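Local structure of uncharacterized protein (Neisseria meningitidis serogroup B, 3OI8) at residues A112-E117 against M135-D140. The protein probably takes part in magnesium and cobalt transport, this fragment being its N-terminal region and paired CBS domains, which bind adenosine. Sequence-based numbering, arbitrary orientation.
Sequences AVFVPE and MAIVID
With CG anti to the carbonyl carbon (chi1 -63°), Phe-114 brings one side of its ring obliquely to strand 135-139, where Ile-137 and Ile-139, both with CG1 likewise anti to the carbonyl carbon, receive it on the same face of the sheet. CD1 makes the closest contacts, with Ile-139 CD1 at 3.5 Å and Ile-137 CB at 3.7 Å, so the ring bridges two residues whose side chains share that face. Its neighbour CE1 leans on CG2 of Ile-137, the branch anti to the backbone N.

On the opposite face of the sheet, Val-115 is buried with CG2 in the crowded position between N and the carbonyl carbon, and this methyl reaches Ala-136 CB at 4.0 Å and lies close to CG2 of Val-138. Val-138 turns its other methyl, CG1, onto the aliphatic part of Glu-117, whose CG lies 3.5 Å from it. The Glu-117 chain is extended beyond CG, and its carboxylate is held outside the pair by a salt bridge to Arg-41 and a hydrogen bond to Ser-146.

The backbones run parallel. Ile-137 N donates to Val-113 O along a nearly straight line (172°), Val-115 N returns a bond to Ile-137 O, and Ile-139 N approaches Val-115 O at 2.8 Å from above the carbonyl plane. Val-138 CA adds a CA-H...O contact to the same oxygen. A water continues the ladder at each end, linking Val-113 N to Met-135 O and Glu-117 N to Ile-139 O.

The side chain of Met-135 leads away from 112-117, and Met-135 touches the bound adenosine; strand 145-150 flanks strand 135-139 on its other edge. Strands 114-116 and 135-139, joined through helix 121-130, form the beta-alpha-beta unit of the second CBS domain.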
ATOM      1  N   ALA A 112      -7.653   5.958  15.791  1.00 21.91           N
ATOM      2  CA  ALA A 112      -7.992   6.399  14.434  1.00 25.02           C
ATOM      3  C   ALA A 112      -7.340   7.744  14.123  1.00 28.90           C
ATOM      4  O   ALA A 112      -7.271   8.621  14.981  1.00 28.55           O
ATOM      5  CB  ALA A 112      -9.498   6.518  14.288  1.00 25.08           C
ATOM      6  N   VAL A 113      -6.858   7.900  12.895  1.00 24.16           N
ATOM      7  CA  VAL A 113      -6.411   9.204  12.419  1.00 24.78           C
ATOM      8  C   VAL A 113      -7.581   9.868  11.693  1.00 23.11           C
ATOM      9  O   VAL A 113      -8.270   9.221  10.905  1.00 21.36           O
ATOM     10  CB  VAL A 113      -5.201   9.059  11.487  1.00 32.06           C
ATOM     11  CG1 VAL A 113      -4.878  10.374  10.830  1.00 33.15           C
ATOM     12  CG2 VAL A 113      -4.004   8.545  12.275  1.00 42.11           C
ATOM     13  N   PHE A 114      -7.851  11.130  12.006  1.00 23.60           N
ATOM     14  CA  PHE A 114      -8.990  11.841  11.413  1.00 22.59           C
ATOM     15  C   PHE A 114      -8.522  12.904  10.424  1.00 24.12           C
ATOM     16  O   PHE A 114      -7.508  13.566  10.654  1.00 27.01           O
ATOM     17  CB  PHE A 114      -9.854  12.476  12.507  1.00 28.60           C
ATOM     18  CG  PHE A 114     -10.475  11.472  13.440  1.00 24.11           C
ATOM     19  CD1 PHE A 114     -11.613  10.786  13.074  1.00 27.20           C
ATOM     20  CD2 PHE A 114      -9.899  11.192  14.664  1.00 31.31           C
ATOM     21  CE1 PHE A 114     -12.187   9.843  13.933  1.00 34.57           C
ATOM     22  CE2 PHE A 114     -10.461  10.255  15.515  1.00 32.58           C
ATOM     23  CZ  PHE A 114     -11.605   9.580  15.146  1.00 30.48           C
ATOM     24  N   VAL A 115      -9.241  13.055   9.316  1.00 24.46           N
ATOM     25  CA  VAL A 115      -8.910  14.089   8.327  1.00 27.67           C
ATOM     26  C   VAL A 115     -10.193  14.677   7.751  1.00 23.84           C
ATOM     27  O   VAL A 115     -11.201  13.971   7.661  1.00 24.37           O
ATOM     28  CB  VAL A 115      -8.082  13.525   7.157  1.00 21.17           C
ATOM     29  CG1 VAL A 115      -6.719  13.001   7.640  1.00 19.37           C
ATOM     30  CG2 VAL A 115      -8.857  12.424   6.440  1.00 25.47           C
ATOM     31  N   PRO A 116     -10.154  15.963   7.339  1.00 25.67           N
ATOM     32  CA  PRO A 116     -11.293  16.631   6.676  1.00 27.12           C
ATOM     33  C   PRO A 116     -11.365  16.272   5.196  1.00 24.51           C
ATOM     34  O   PRO A 116     -10.370  15.823   4.625  1.00 21.10           O
ATOM     35  CB  PRO A 116     -10.971  18.124   6.807  1.00 30.74           C
ATOM     36  CG  PRO A 116      -9.512  18.205   7.263  1.00 36.92           C
ATOM     37  CD  PRO A 116      -8.952  16.813   7.372  1.00 31.60           C
ATOM     38  N   GLU A 117     -12.524  16.482   4.584  1.00 23.64           N
ATOM     39  CA  GLU A 117     -12.751  16.090   3.194  1.00 30.39           C
ATOM     40  C   GLU A 117     -11.921  16.923   2.220  1.00 31.70           C
ATOM     41  O   GLU A 117     -11.656  16.498   1.088  1.00 28.55           O
ATOM     42  CB  GLU A 117     -14.238  16.254   2.834  1.00 34.67           C
ATOM     43  CG  GLU A 117     -15.218  15.451   3.680  1.00 35.15           C
ATOM     44  CD  GLU A 117     -16.675  15.693   3.278  1.00 45.14           C
ATOM     45  OE1 GLU A 117     -16.906  16.342   2.231  1.00 51.44           O
ATOM     46  OE2 GLU A 117     -17.586  15.237   4.007  1.00 35.06           O
HETATM   47  N   MSE A 135      -5.093   3.863   6.796  1.00 17.75           N
HETATM   48  CA  MSE A 135      -6.488   4.283   6.737  1.00 18.88           C
HETATM   49  C   MSE A 135      -6.695   5.519   7.601  1.00 21.37           C
HETATM   50  O   MSE A 135      -6.067   5.665   8.650  1.00 26.25           O
HETATM   51  CB  MSE A 135      -7.411   3.127   7.171  1.00 21.46           C
HETATM   52  CG  MSE A 135      -8.855   3.514   7.503  1.00 21.34           C
HETATM   53 SE   MSE A 135      -9.954   1.964   8.038  0.64 28.72          SE
HETATM   54  CE  MSE A 135     -10.071   1.063   6.303  1.00 20.23           C
ATOM     55  N   ALA A 136      -7.545   6.427   7.138  1.00 20.29           N
ATOM     56  CA  ALA A 136      -7.960   7.543   7.975  1.00 22.14           C
ATOM     57  C   ALA A 136      -9.477   7.626   7.946  1.00 24.27           C
ATOM     58  O   ALA A 136     -10.122   7.144   7.012  1.00 21.30           O
ATOM     59  CB  ALA A 136      -7.361   8.840   7.490  1.00 15.33           C
ATOM     60  N   ILE A 137     -10.039   8.242   8.973  1.00 13.79           N
ATOM     61  CA  ILE A 137     -11.478   8.455   9.033  1.00 13.83           C
ATOM     62  C   ILE A 137     -11.720   9.893   8.606  1.00 19.98           C
ATOM     63  O   ILE A 137     -11.071  10.809   9.112  1.00 21.56           O
ATOM     64  CB  ILE A 137     -11.996   8.261  10.463  1.00 18.49           C
ATOM     65  CG1 ILE A 137     -11.675   6.839  10.973  1.00 20.82           C
ATOM     66  CG2 ILE A 137     -13.486   8.644  10.540  1.00 25.35           C
ATOM     67  CD1 ILE A 137     -12.304   5.714  10.170  1.00 19.92           C
ATOM     68  N   VAL A 138     -12.639  10.089   7.665  1.00 17.68           N
ATOM     69  CA  VAL A 138     -12.930  11.417   7.158  1.00 25.29           C
ATOM     70  C   VAL A 138     -14.052  12.038   7.978  1.00 28.48           C
ATOM     71  O   VAL A 138     -15.079  11.405   8.211  1.00 21.41           O
ATOM     72  CB  VAL A 138     -13.299  11.348   5.682  1.00 29.75           C
ATOM     73  CG1 VAL A 138     -13.493  12.762   5.089  1.00 25.93           C
ATOM     74  CG2 VAL A 138     -12.199  10.576   4.939  1.00 16.01           C
ATOM     75  N   ILE A 139     -13.823  13.266   8.432  1.00 27.59           N
ATOM     76  CA  ILE A 139     -14.745  13.984   9.306  1.00 31.31           C
ATOM     77  C   ILE A 139     -15.391  15.140   8.534  1.00 32.27           C
ATOM     78  O   ILE A 139     -14.720  15.830   7.782  1.00 28.31           O
ATOM     79  CB  ILE A 139     -13.978  14.563  10.517  1.00 38.77           C
ATOM     80  CG1 ILE A 139     -13.400  13.440  11.374  1.00 44.37           C
ATOM     81  CG2 ILE A 139     -14.872  15.467  11.353  1.00 52.42           C
ATOM     82  CD1 ILE A 139     -14.439  12.448  11.852  1.00 48.01           C
ATOM     83  N   ASP A 140     -16.688  15.358   8.716  1.00 32.68           N
ATOM     84  CA  ASP A 140     -17.352  16.477   8.055  1.00 32.76           C
ATOM     85  C   ASP A 140     -17.103  17.765   8.841  1.00 39.98           C
ATOM     86  O   ASP A 140     -16.467  17.742   9.897  1.00 34.13           O
ATOM     87  CB  ASP A 140     -18.858  16.209   7.861  1.00 31.95           C
ATOM     88  CG  ASP A 140     -19.613  16.048   9.174  1.00 34.58           C
ATOM     89  OD1 ASP A 140     -19.266  16.717  10.169  1.00 33.63           O
ATOM     90  OD2 ASP A 140     -20.579  15.253   9.207  1.00 36.66           O
TER
HETATM   91  O   HOH W   1      -6.660   5.642  11.296  1.00 40.51           O
HETATM   92  O   HOH W   2     -14.438  18.133   6.283  1.00 38.47           O